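Pili retraction protein PilT (Thermus thermophilus, PDB 5FL3) probably hydrolyses ATP to power the retraction of type IV pili. Local coordinates at residues G86-R91 with M105-E110; Q21-D26 with V37-K42; S11-L16 with Y82-V87; V111-E116 with I172-K177. All coordinates share one frame; numbering follows the deposited sequence.

Contact 1. Residues G86-R91 with M105-E110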
loop_
_atom_site.group_PDB
_atom_site.type_symbol
_atom_site.label_atom_id
_atom_site.label_comp_id
_atom_site.label_asym_id
_atom_site.label_seq_id
_atom_site.Cartn_x
_atom_site.Cartn_y
_atom_site.Cartn_z
ATOM N N GLY A 86 -11.264 -15.719 15.979
ATOM C CA GLY A 86 -12.449 -15.449 15.196
ATOM C C GLY A 86 -12.893 -14.009 15.238
ATOM O O GLY A 86 -14.044 -13.707 14.944
ATOM N N VAL A 87 -11.984 -13.109 15.597
ATOM C CA VAL A 87 -12.297 -11.678 15.612
ATOM C C VAL A 87 -11.266 -10.884 14.805
ATOM O O VAL A 87 -11.604 -10.217 13.825
ATOM C CB VAL A 87 -12.367 -11.141 17.056
ATOM C CG1 VAL A 87 -12.668 -9.658 17.060
ATOM C CG2 VAL A 87 -13.422 -11.901 17.848
ATOM N N ALA A 88 -10.006 -10.973 15.212
ATOM C CA ALA A 88 -8.942 -10.279 14.513
ATOM C C ALA A 88 -7.587 -10.795 14.931
ATOM O O ALA A 88 -7.438 -11.420 15.994
ATOM C CB ALA A 88 -9.019 -8.795 14.772
ATOM N N ARG A 89 -6.606 -10.519 14.077
ATOM C CA ARG A 89 -5.192 -10.664 14.400
ATOM C C ARG A 89 -4.577 -9.285 14.483
ATOM O O ARG A 89 -4.825 -8.435 13.606
ATOM C CB ARG A 89 -4.453 -11.496 13.355
ATOM C CG ARG A 89 -5.051 -12.861 13.075
ATOM C CD ARG A 89 -3.963 -13.828 12.662
ATOM N NE ARG A 89 -4.499 -15.084 12.146
ATOM C CZ ARG A 89 -3.749 -16.114 11.755
ATOM N NH1 ARG A 89 -2.417 -16.051 11.835
ATOM N NH2 ARG A 89 -4.329 -17.217 11.292
ATOM N N PHE A 90 -3.777 -9.079 15.534
ATOM C CA PHE A 90 -3.110 -7.808 15.817
ATOM C C PHE A 90 -1.607 -7.977 15.859
ATOM O O PHE A 90 -1.105 -8.975 16.358
ATOM C CB PHE A 90 -3.560 -7.219 17.167
ATOM C CG PHE A 90 -5.048 -7.028 17.305
ATOM C CD1 PHE A 90 -5.655 -5.842 16.888
ATOM C CD2 PHE A 90 -5.840 -8.021 17.871
ATOM C CE1 PHE A 90 -7.039 -5.651 17.022
ATOM C CE2 PHE A 90 -7.230 -7.845 18.004
ATOM C CZ PHE A 90 -7.826 -6.656 17.575
ATOM N N ARG A 91 -0.881 -6.992 15.346
ATOM C CA ARG A 91 0.504 -6.817 15.738
ATOM C C ARG A 91 0.510 -5.637 16.703
ATOM O O ARG A 91 -0.172 -4.645 16.478
ATOM C CB ARG A 91 1.424 -6.578 14.536
ATOM C CG ARG A 91 1.792 -7.836 13.752
ATOM C CD ARG A 91 3.297 -7.903 13.467
ATOM N NE ARG A 91 4.061 -8.216 14.675
ATOM C CZ ARG A 91 4.541 -9.421 14.988
ATOM N NH1 ARG A 91 4.370 -10.444 14.163
ATOM N NH2 ARG A 91 5.213 -9.600 16.126
ATOM N N MET A 105 -1.901 -1.009 18.569
ATOM C CA MET A 105 -2.290 -2.280 17.998
ATOM C C MET A 105 -2.734 -2.089 16.556
ATOM O O MET A 105 -3.586 -1.233 16.283
ATOM C CB MET A 105 -3.407 -2.888 18.825
ATOM C CG MET A 105 -3.123 -2.803 20.297
ATOM S SD MET A 105 -4.389 -3.617 21.271
ATOM C CE MET A 105 -4.385 -5.263 20.560
ATOM N N ARG A 106 -2.149 -2.857 15.637
ATOM C CA ARG A 106 -2.591 -2.831 14.235
ATOM C C ARG A 106 -3.390 -4.086 13.864
ATOM O O ARG A 106 -2.972 -5.212 14.155
ATOM C CB ARG A 106 -1.391 -2.686 13.300
ATOM C CG ARG A 106 -1.757 -2.695 11.826
ATOM C CD ARG A 106 -0.511 -2.518 10.977
ATOM N NE ARG A 106 0.520 -3.473 11.381
ATOM C CZ ARG A 106 0.603 -4.722 10.925
ATOM N NH1 ARG A 106 -0.285 -5.164 10.035
ATOM N NH2 ARG A 106 1.569 -5.528 11.358
ATOM N N VAL A 107 -4.541 -3.908 13.231
ATOM C CA VAL A 107 -5.302 -5.076 12.802
ATOM C C VAL A 107 -4.724 -5.656 11.512
ATOM O O VAL A 107 -4.572 -4.940 10.538
ATOM C CB VAL A 107 -6.786 -4.748 12.578
ATOM C CG1 VAL A 107 -7.575 -6.030 12.222
ATOM C CG2 VAL A 107 -7.370 -4.055 13.808
ATOM N N VAL A 108 -4.372 -6.940 11.524
ATOM C CA VAL A 108 -3.945 -7.654 10.316
ATOM C C VAL A 108 -5.200 -8.251 9.704
ATOM O O VAL A 108 -5.749 -9.198 10.257
ATOM C CB VAL A 108 -2.919 -8.792 10.628
ATOM C CG1 VAL A 108 -2.253 -9.301 9.360
ATOM C CG2 VAL A 108 -1.868 -8.332 11.645
ATOM N N SER A 109 -5.698 -7.709 8.600
ATOM C CA SER A 109 -6.968 -8.232 8.101
ATOM C C SER A 109 -6.799 -9.434 7.193
ATOM O O SER A 109 -5.799 -9.575 6.484
ATOM C CB SER A 109 -7.769 -7.176 7.350
ATOM O OG SER A 109 -9.136 -7.603 7.231
ATOM N N GLU A 110 -7.802 -10.297 7.228
ATOM C CA GLU A 110 -7.832 -11.463 6.376
ATOM C C GLU A 110 -8.961 -11.321 5.389
ATOM O O GLU A 110 -9.283 -12.252 4.671
ATOM C CB GLU A 110 -8.004 -12.718 7.204
ATOM C CG GLU A 110 -7.230 -12.675 8.498
ATOM C CD GLU A 110 -7.260 -14.011 9.199
ATOM O OE1 GLU A 110 -7.130 -15.037 8.484
ATOM O OE2 GLU A 110 -7.426 -14.028 10.447
#
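F90 and V107 face each other as a non-hydrogen-bonded pair of the antiparallel hairpin formed by strands 88-97 and 100-108, and R91 and R106 make the hydrogen-bonded pair beside it. The backbone knits the two strands together: R106 N donates to R91 O at 2.8 Å, R91 N answers to R106 O at 3.0 Å, and V108 N reaches R89 O.

The apolar contacts gather round F90. Its ring lies alongside V107, CE1 being 3.6 Å from V107 CG2, and A88 CB meets the other branch, V107 CG1, at 4.0 Å. M105 suits its place because its unbranched chain can bend at the last torsion (chi3 55°), bringing CE over one face of the F90 ring, 4.0 Å from the centroid and offset toward the rim, a CH-pi and Met-aromatic contact. An alanine at F90 would probably deprive the M105 methyl of its aromatic face and open a gap beside V107 CG2.

R89, R91 and R106 share the other face with V108. R89 is extended and crosses E110, which comes from beyond the strand, at about a right angle, in a long salt bridge of 3.5 Å from NE to OE2. R91 CG lies 3.3 Å from R106 NH2; the like charges are probably offset by separate partners, D79 for R91 and E173, with the carbonyl of I172, for R106.

Helix 11-21 covers the F90 side, with V20 on A88 and F90 and L16 on M105, while strand 78-84 flanks strand 88-97 and strand 26-30 flanks strand 100-108.

Contact 2. Residues Q21-D26 with V37-K42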
loop_
_atom_site.group_PDB
_atom_site.type_symbol
_atom_site.label_atom_id
_atom_site.label_comp_id
_atom_site.label_asym_id
_atom_site.label_seq_id
_atom_site.Cartn_x
_atom_site.Cartn_y
_atom_site.Cartn_z
ATOM N N GLN A 21 -14.946 -4.129 14.816
ATOM C CA GLN A 21 -16.206 -4.103 14.070
ATOM C C GLN A 21 -16.560 -2.699 13.572
ATOM O O GLN A 21 -17.280 -2.544 12.576
ATOM C CB GLN A 21 -17.337 -4.668 14.925
ATOM C CG GLN A 21 -17.286 -6.187 15.046
ATOM C CD GLN A 21 -18.401 -6.751 15.904
ATOM O OE1 GLN A 21 -18.862 -6.108 16.855
ATOM N NE2 GLN A 21 -18.849 -7.960 15.565
ATOM N N ALA A 22 -16.032 -1.682 14.249
ATOM C CA ALA A 22 -16.126 -0.305 13.774
ATOM C C ALA A 22 -15.165 -0.002 12.614
ATOM O O ALA A 22 -15.093 1.135 12.162
ATOM C CB ALA A 22 -15.867 0.662 14.924
ATOM N N ARG A 23 -14.432 -1.017 12.155
ATOM C CA ARG A 23 -13.448 -0.912 11.061
ATOM C C ARG A 23 -12.159 -0.176 11.440
ATOM O O ARG A 23 -11.531 0.487 10.603
ATOM C CB ARG A 23 -14.064 -0.249 9.827
ATOM C CG ARG A 23 -14.988 -1.166 9.032
ATOM C CD ARG A 23 -15.569 -0.423 7.858
ATOM N NE ARG A 23 -16.122 0.861 8.279
ATOM C CZ ARG A 23 -15.663 2.039 7.870
ATOM N NH1 ARG A 23 -14.643 2.093 7.017
ATOM N NH2 ARG A 23 -16.230 3.162 8.305
ATOM N N ALA A 24 -11.747 -0.323 12.693
ATOM C CA ALA A 24 -10.491 0.274 13.126
ATOM C C ALA A 24 -9.331 -0.416 12.449
ATOM O O ALA A 24 -9.191 -1.627 12.547
ATOM C CB ALA A 24 -10.331 0.189 14.640
ATOM N N SER A 25 -8.490 0.369 11.787
ATOM C CA SER A 25 -7.236 -0.121 11.263
ATOM C C SER A 25 -6.161 -0.140 12.351
ATOM O O SER A 25 -5.256 -0.980 12.336
ATOM C CB SER A 25 -6.796 0.748 10.101
ATOM O OG SER A 25 -6.791 2.091 10.509
ATOM N N ASP A 26 -6.275 0.787 13.298
ATOM C CA ASP A 26 -5.252 0.986 14.321
ATOM C C ASP A 26 -5.903 1.373 15.638
ATOM O O ASP A 26 -6.857 2.170 15.663
ATOM C CB ASP A 26 -4.248 2.073 13.903
ATOM C CG ASP A 26 -3.585 1.789 12.559
ATOM O OD1 ASP A 26 -4.117 2.218 11.504
ATOM O OD2 ASP A 26 -2.517 1.141 12.568
ATOM N N VAL A 37 -9.183 5.271 18.157
ATOM C CA VAL A 37 -9.049 4.402 17.013
ATOM C C VAL A 37 -8.750 5.218 15.772
ATOM O O VAL A 37 -9.123 6.393 15.664
ATOM C CB VAL A 37 -10.311 3.547 16.785
ATOM C CG1 VAL A 37 -10.593 2.674 18.008
ATOM C CG2 VAL A 37 -11.488 4.438 16.466
ATOM N N ARG A 38 -8.040 4.585 14.851
ATOM C CA ARG A 38 -7.890 5.117 13.519
ATOM C C ARG A 38 -8.903 4.409 12.607
ATOM O O ARG A 38 -8.844 3.185 12.439
ATOM C CB ARG A 38 -6.450 4.924 13.062
ATOM C CG ARG A 38 -6.191 5.192 11.626
ATOM C CD ARG A 38 -4.714 5.413 11.410
ATOM N NE ARG A 38 -4.473 6.827 11.205
ATOM C CZ ARG A 38 -3.626 7.577 11.892
ATOM N NH1 ARG A 38 -2.864 7.072 12.850
ATOM N NH2 ARG A 38 -3.538 8.849 11.584
ATOM N N ILE A 39 -9.860 5.176 12.073
ATOM C CA ILE A 39 -10.862 4.685 11.116
ATOM C C ILE A 39 -10.862 5.555 9.875
ATOM O O ILE A 39 -10.853 6.780 9.985
ATOM C CB ILE A 39 -12.299 4.696 11.690
ATOM C CG1 ILE A 39 -12.411 3.803 12.923
ATOM C CG2 ILE A 39 -13.301 4.263 10.634
ATOM C CD1 ILE A 39 -13.705 4.029 13.722
ATOM N N ASP A 40 -10.889 4.926 8.702
ATOM C CA ASP A 40 -10.781 5.633 7.419
ATOM C C ASP A 40 -9.679 6.694 7.433
ATOM O O ASP A 40 -9.876 7.798 6.923
ATOM C CB ASP A 40 -12.121 6.287 7.033
ATOM C CG ASP A 40 -13.245 5.269 6.851
ATOM O OD1 ASP A 40 -12.961 4.155 6.348
ATOM O OD2 ASP A 40 -14.403 5.582 7.234
ATOM N N GLY A 41 -8.537 6.362 8.033
ATOM C CA GLY A 41 -7.367 7.224 8.025
ATOM C C GLY A 41 -7.340 8.223 9.159
ATOM O O GLY A 41 -6.301 8.815 9.436
ATOM N N LYS A 42 -8.480 8.423 9.820
ATOM C CA LYS A 42 -8.566 9.447 10.868
ATOM C C LYS A 42 -8.694 8.882 12.279
ATOM O O LYS A 42 -9.410 7.891 12.522
ATOM C CB LYS A 42 -9.733 10.395 10.598
ATOM C CG LYS A 42 -9.486 11.834 11.115
ATOM C CD LYS A 42 -10.678 12.762 10.808
ATOM C CE LYS A 42 -11.995 11.984 10.798
ATOM N NZ LYS A 42 -13.128 12.746 10.213
HETATM O O HOH W 1 -10.606 1.901 8.675
#
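R38 pairs with D26 across two antiparallel strands: R38 N donates to D26 O at 2.8 Å, and the two side chains run side by side, with R38 CD 3.3 Å from D26 OD1. R38 O accepts the S25 amide at 2.9 Å. The long arginine chain also reaches the turn that follows, where NE bonds G41 O from above the carbonyl plane.

I39 offers branched bulk to the end of helix 11-21. Its CD1 packs against A22 O and A22 CB, and its CG2 lies over one face of the R23 guanidinium, 3.9 Å from R23 NH2.

R23 grips D40 end-on: NH1 meets OD1 at 2.7 Å and NH2 meets OD2 at 3.2 Å, both on the syn side, with the two planes 35° apart. A water bridges R23 O and D40 N. An alanine at D40 would probably leave the R23 guanidinium without its mate and free to swing off I39.

R23 completes a Schellman motif ending the helix, and I39 to K42 form a type I' turn in which D40 and G41 both take positive phi, easy for the glycine. This fits the PAS-like N-terminal domain of PilT-type ATPases, presenting S25 to the bound ADP.

Contact 3. Residues S11-L16 with Y82-V87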
loop_
_atom_site.group_PDB
_atom_site.type_symbol
_atom_site.label_atom_id
_atom_site.label_comp_id
_atom_site.label_asym_id
_atom_site.label_seq_id
_atom_site.Cartn_x
_atom_site.Cartn_y
_atom_site.Cartn_z
ATOM N N SER A 11 -13.592 -7.184 29.528
ATOM C CA SER A 11 -14.163 -6.003 28.908
ATOM C C SER A 11 -13.222 -5.553 27.789
ATOM O O SER A 11 -13.663 -5.059 26.746
ATOM C CB SER A 11 -14.355 -4.886 29.940
ATOM O OG SER A 11 -15.064 -3.799 29.380
ATOM N N LEU A 12 -11.923 -5.735 28.028
ATOM C CA LEU A 12 -10.889 -5.444 27.041
ATOM C C LEU A 12 -11.213 -6.111 25.726
ATOM O O LEU A 12 -11.311 -5.453 24.676
ATOM C CB LEU A 12 -9.516 -5.926 27.524
ATOM C CG LEU A 12 -8.358 -5.764 26.536
ATOM C CD1 LEU A 12 -8.159 -4.288 26.227
ATOM C CD2 LEU A 12 -7.062 -6.379 27.064
ATOM N N VAL A 13 -11.384 -7.426 25.804
ATOM C CA VAL A 13 -11.645 -8.234 24.631
ATOM C C VAL A 13 -12.899 -7.752 23.921
ATOM O O VAL A 13 -12.963 -7.739 22.693
ATOM C CB VAL A 13 -11.770 -9.708 25.008
ATOM C CG1 VAL A 13 -12.343 -10.521 23.851
ATOM C CG2 VAL A 13 -10.405 -10.228 25.424
ATOM N N GLU A 14 -13.876 -7.314 24.705
ATOM C CA GLU A 14 -15.107 -6.791 24.149
ATOM C C GLU A 14 -14.889 -5.447 23.460
ATOM O O GLU A 14 -15.367 -5.230 22.337
ATOM C CB GLU A 14 -16.176 -6.687 25.244
ATOM C CG GLU A 14 -17.219 -7.814 25.169
ATOM C CD GLU A 14 -17.806 -8.192 26.522
ATOM O OE1 GLU A 14 -18.003 -7.296 27.373
ATOM O OE2 GLU A 14 -18.061 -9.396 26.735
ATOM N N MET A 15 -14.160 -4.552 24.122
ATOM C CA MET A 15 -13.809 -3.259 23.524
ATOM C C MET A 15 -13.047 -3.389 22.196
ATOM O O MET A 15 -13.421 -2.757 21.193
ATOM C CB MET A 15 -12.974 -2.434 24.493
ATOM C CG MET A 15 -12.617 -1.055 23.958
ATOM S SD MET A 15 -11.414 -0.232 25.014
ATOM C CE MET A 15 -10.033 -1.383 24.875
ATOM N N LEU A 16 -11.980 -4.196 22.211
ATOM C CA LEU A 16 -11.206 -4.499 21.012
ATOM C C LEU A 16 -12.106 -5.001 19.894
ATOM O O LEU A 16 -12.003 -4.556 18.739
ATOM C CB LEU A 16 -10.112 -5.528 21.316
ATOM C CG LEU A 16 -8.933 -5.081 22.196
ATOM C CD1 LEU A 16 -8.053 -6.261 22.554
ATOM C CD2 LEU A 16 -8.094 -4.030 21.513
ATOM N N TYR A 82 -0.911 -10.777 18.641
ATOM C CA TYR A 82 -1.954 -11.152 19.569
ATOM C C TYR A 82 -3.242 -11.427 18.805
ATOM O O TYR A 82 -3.613 -10.676 17.903
ATOM C CB TYR A 82 -2.159 -10.066 20.616
ATOM C CG TYR A 82 -3.413 -10.266 21.429
ATOM C CD1 TYR A 82 -3.443 -11.167 22.490
ATOM C CD2 TYR A 82 -4.570 -9.558 21.135
ATOM C CE1 TYR A 82 -4.590 -11.359 23.224
ATOM C CE2 TYR A 82 -5.723 -9.742 21.866
ATOM C CZ TYR A 82 -5.729 -10.643 22.907
ATOM O OH TYR A 82 -6.883 -10.817 23.635
ATOM N N THR A 83 -3.922 -12.512 19.158
ATOM C CA THR A 83 -5.127 -12.878 18.429
ATOM C C THR A 83 -6.363 -13.008 19.310
ATOM O O THR A 83 -6.319 -13.623 20.369
ATOM C CB THR A 83 -4.922 -14.185 17.705
ATOM O OG1 THR A 83 -3.622 -14.177 17.116
ATOM C CG2 THR A 83 -5.981 -14.359 16.624
ATOM N N ILE A 84 -7.462 -12.404 18.879
ATOM C CA ILE A 84 -8.745 -12.714 19.481
ATOM C C ILE A 84 -9.455 -13.665 18.524
ATOM O O ILE A 84 -9.963 -13.236 17.476
ATOM C CB ILE A 84 -9.602 -11.474 19.731
ATOM C CG1 ILE A 84 -8.842 -10.455 20.568
ATOM C CG2 ILE A 84 -10.899 -11.851 20.441
ATOM C CD1 ILE A 84 -9.628 -9.186 20.771
ATOM N N PRO A 85 -9.461 -14.965 18.869
ATOM C CA PRO A 85 -9.975 -16.033 17.999
ATOM C C PRO A 85 -11.281 -15.663 17.305
ATOM O O PRO A 85 -12.254 -15.281 17.953
ATOM C CB PRO A 85 -10.165 -17.194 18.970
ATOM C CG PRO A 85 -9.038 -17.000 19.957
ATOM C CD PRO A 85 -8.968 -15.498 20.156
ATOM N N GLY A 86 -11.264 -15.719 15.979
ATOM C CA GLY A 86 -12.449 -15.449 15.196
ATOM C C GLY A 86 -12.893 -14.009 15.238
ATOM O O GLY A 86 -14.044 -13.707 14.944
ATOM N N VAL A 87 -11.984 -13.109 15.597
ATOM C CA VAL A 87 -12.297 -11.678 15.612
ATOM C C VAL A 87 -11.266 -10.884 14.805
ATOM O O VAL A 87 -11.604 -10.217 13.825
ATOM C CB VAL A 87 -12.367 -11.141 17.056
ATOM C CG1 VAL A 87 -12.668 -9.658 17.060
ATOM C CG2 VAL A 87 -13.422 -11.901 17.848
#
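I84 meets two residues of helix 11-21 with different branches. Its CD1 presses on the root of L16, 3.7 Å from L16 CB and 3.8 Å from L16 CD1, whereas its CG2 reaches V13 CG1 at 3.9 Å as these side chains slide past each other in opposite directions. V13 and L16, three residues apart, share one side of the helix. Y82 widens the contact: its OH lies 4.0 Å from V13 CG2, the two side chains crossing at about a right angle, and its CE2 lies 4.2 Å from L16 CD1. No hydrogen bond joins the segments; branched aliphatic residues and a tyrosine ring suit such packing.

This is a helix laid across an antiparallel sheet, as in PAS-like domains; the axes of helix 11-16 and strand 82-84 come within 10.5 Å, at 85°. Strand 78-84 is outermost in that sheet within this chain.

Behind them, F90 of the adjacent strand backs both Y82 and I84, and L63 of helix 53-63 touches Y82. V87 N bonds back to I84 O round the turn through P85 and G86; G86 has positive phi, easy for a residue without a side chain. V87 and A88 both face I84 in a classic beta bulge.

Contact 4. Residues V111-E116 with I172-K177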
loop_
_atom_site.group_PDB
_atom_site.type_symbol
_atom_site.label_atom_id
_atom_site.label_comp_id
_atom_site.label_asym_id
_atom_site.label_seq_id
_atom_site.Cartn_x
_atom_site.Cartn_y
_atom_site.Cartn_z
ATOM N N VAL A 111 -9.561 -10.139 5.362
ATOM C CA VAL A 111 -10.690 -9.876 4.486
ATOM C C VAL A 111 -10.282 -8.887 3.402
ATOM O O VAL A 111 -9.982 -7.728 3.685
ATOM C CB VAL A 111 -11.902 -9.334 5.272
ATOM C CG1 VAL A 111 -12.959 -8.816 4.317
ATOM C CG2 VAL A 111 -12.467 -10.421 6.181
ATOM N N ILE A 112 -10.274 -9.362 2.162
ATOM C CA ILE A 112 -9.751 -8.601 1.049
ATOM C C ILE A 112 -10.852 -7.963 0.233
ATOM O O ILE A 112 -11.677 -8.655 -0.352
ATOM C CB ILE A 112 -8.908 -9.470 0.116
ATOM C CG1 ILE A 112 -7.636 -9.924 0.837
ATOM C CG2 ILE A 112 -8.590 -8.708 -1.182
ATOM C CD1 ILE A 112 -6.842 -10.953 0.061
ATOM N N PRO A 113 -10.848 -6.629 0.179
ATOM C CA PRO A 113 -11.865 -5.881 -0.557
ATOM C C PRO A 113 -11.823 -6.213 -2.045
ATOM O O PRO A 113 -10.753 -6.540 -2.560
ATOM C CB PRO A 113 -11.468 -4.420 -0.301
ATOM C CG PRO A 113 -10.590 -4.458 0.923
ATOM C CD PRO A 113 -9.856 -5.742 0.815
ATOM N N SER A 114 -12.965 -6.139 -2.718
ATOM C CA SER A 114 -13.006 -6.301 -4.165
ATOM C C SER A 114 -12.472 -5.068 -4.892
ATOM O O SER A 114 -12.437 -3.974 -4.323
ATOM C CB SER A 114 -14.429 -6.555 -4.619
ATOM O OG SER A 114 -15.179 -5.375 -4.448
ATOM N N PHE A 115 -12.091 -5.246 -6.153
ATOM C CA PHE A 115 -11.648 -4.134 -6.979
ATOM C C PHE A 115 -12.692 -3.047 -6.946
ATOM O O PHE A 115 -12.374 -1.855 -6.833
ATOM C CB PHE A 115 -11.417 -4.569 -8.423
ATOM C CG PHE A 115 -10.256 -5.492 -8.598
ATOM C CD1 PHE A 115 -9.064 -5.259 -7.933
ATOM C CD2 PHE A 115 -10.360 -6.607 -9.419
ATOM C CE1 PHE A 115 -7.987 -6.118 -8.096
ATOM C CE2 PHE A 115 -9.294 -7.468 -9.588
ATOM C CZ PHE A 115 -8.109 -7.232 -8.930
ATOM N N GLU A 116 -13.951 -3.474 -7.028
ATOM C CA GLU A 116 -15.059 -2.530 -7.120
ATOM C C GLU A 116 -15.203 -1.756 -5.826
ATOM O O GLU A 116 -15.354 -0.539 -5.860
ATOM C CB GLU A 116 -16.368 -3.244 -7.471
ATOM C CG GLU A 116 -16.467 -3.676 -8.942
ATOM C CD GLU A 116 -15.781 -5.002 -9.220
ATOM O OE1 GLU A 116 -15.543 -5.771 -8.267
ATOM O OE2 GLU A 116 -15.482 -5.282 -10.396
ATOM N N ILE A 172 3.527 -7.414 7.381
ATOM C CA ILE A 172 2.430 -8.035 6.627
ATOM C C ILE A 172 1.122 -7.363 7.007
ATOM O O ILE A 172 0.759 -7.363 8.182
ATOM C CB ILE A 172 2.297 -9.549 6.889
ATOM C CG1 ILE A 172 3.548 -10.288 6.440
ATOM C CG2 ILE A 172 1.087 -10.101 6.151
ATOM C CD1 ILE A 172 3.532 -11.732 6.771
ATOM N N GLU A 173 0.431 -6.792 6.019
ATOM C CA GLU A 173 -0.793 -6.032 6.259
ATOM C C GLU A 173 -2.030 -6.894 6.026
ATOM O O GLU A 173 -3.033 -6.754 6.717
ATOM C CB GLU A 173 -0.844 -4.777 5.367
ATOM C CG GLU A 173 0.275 -3.725 5.607
ATOM C CD GLU A 173 0.116 -2.970 6.924
ATOM O OE1 GLU A 173 -0.918 -3.197 7.613
ATOM O OE2 GLU A 173 1.025 -2.162 7.282
ATOM N N PHE A 174 -1.943 -7.789 5.052
ATOM C CA PHE A 174 -3.022 -8.719 4.725
ATOM C C PHE A 174 -2.525 -10.156 4.747
ATOM O O PHE A 174 -1.425 -10.437 4.259
ATOM C CB PHE A 174 -3.599 -8.405 3.351
ATOM C CG PHE A 174 -4.399 -7.153 3.318
ATOM C CD1 PHE A 174 -5.754 -7.177 3.613
ATOM C CD2 PHE A 174 -3.801 -5.946 3.002
ATOM C CE1 PHE A 174 -6.495 -6.019 3.587
ATOM C CE2 PHE A 174 -4.535 -4.787 2.977
ATOM C CZ PHE A 174 -5.882 -4.818 3.272
ATOM N N LEU A 175 -3.330 -11.058 5.310
ATOM C CA LEU A 175 -3.029 -12.492 5.290
ATOM C C LEU A 175 -3.787 -13.204 4.165
ATOM O O LEU A 175 -5.021 -13.165 4.098
ATOM C CB LEU A 175 -3.367 -13.130 6.629
ATOM C CG LEU A 175 -2.495 -12.622 7.763
ATOM C CD1 LEU A 175 -3.046 -13.107 9.098
ATOM C CD2 LEU A 175 -1.049 -13.065 7.556
ATOM N N HIS A 176 -3.042 -13.847 3.277
ATOM C CA HIS A 176 -3.646 -14.603 2.186
ATOM C C HIS A 176 -3.659 -16.072 2.520
ATOM O O HIS A 176 -2.684 -16.605 3.065
ATOM C CB HIS A 176 -2.887 -14.403 0.879
ATOM C CG HIS A 176 -2.874 -12.992 0.393
ATOM N ND1 HIS A 176 -3.858 -12.479 -0.423
ATOM C CD2 HIS A 176 -1.990 -11.988 0.595
ATOM C CE1 HIS A 176 -3.576 -11.219 -0.708
ATOM N NE2 HIS A 176 -2.450 -10.896 -0.098
ATOM N N LYS A 177 -4.757 -16.737 2.200
ATOM C CA LYS A 177 -4.752 -18.184 2.281
ATOM C C LYS A 177 -4.450 -18.753 0.892
ATOM O O LYS A 177 -4.534 -18.049 -0.108
ATOM C CB LYS A 177 -6.075 -18.706 2.842
ATOM C CG LYS A 177 -7.267 -18.374 2.008
ATOM C CD LYS A 177 -8.548 -18.761 2.711
ATOM C CE LYS A 177 -9.759 -18.508 1.816
ATOM N NZ LYS A 177 -9.811 -19.468 0.663
#
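I112 and F174 pack together loosely, I112 CG1 lying 4.3 Å from CD1 of the ring. The apolar contacts centre on these two and their neighbours. P113 CD stands 4.4 Å from F174 CE1. I112 extends farther to H176: with the chain extended at its end (chi2 172°), I112 CD1 lies 3.4 Å from both ND1 and CE1 of H176, and the two side chains cross at about a right angle. The long, branched isoleucine can thus touch two rings at once.

One polar atom, V111 O, lies at the edge of the F174 ring near its plane, 3.9 Å from CE1. No hydrogen bond crosses between the segments. Outside partners hold each backbone instead: Q185 of strand 182-187 bonds both F174 O and H176 N, L175 pairs with S109, and V111 N is bonded to S109 OG.

The contact lies at the surface, close to the nucleotide: F174 is about 5 Å from ADP between nearest atoms. Helix 146-160, which begins in the P-loop, touches both segments, with A151 meeting F174, I154 meeting H176 and D155 meeting I112, while V183 of strand 182-187 touches H176.

Overall arrangement
From the N terminus, helix 11-21 opens contact 3, whose long loop closes only at 82-87. Contact 2 falls wholly within that span, bringing 21-26 against 37-42. Contact 1 starts where contact 3 ends, sharing G86 and V87, and closes the short hairpin at 105-110. Contact 4 follows in series, from 111-116 to the loop at 172-177; none of the loops encloses it. Contacts 1, 2 and 3 all reach the six-stranded antiparallel sheet. V107 N to S25 O joins contacts 1 and 2, and F90 N to Y82 O joins 1 and 3. Contact 4 carries the chain onward to the ATPase part, and it also touches contact 1.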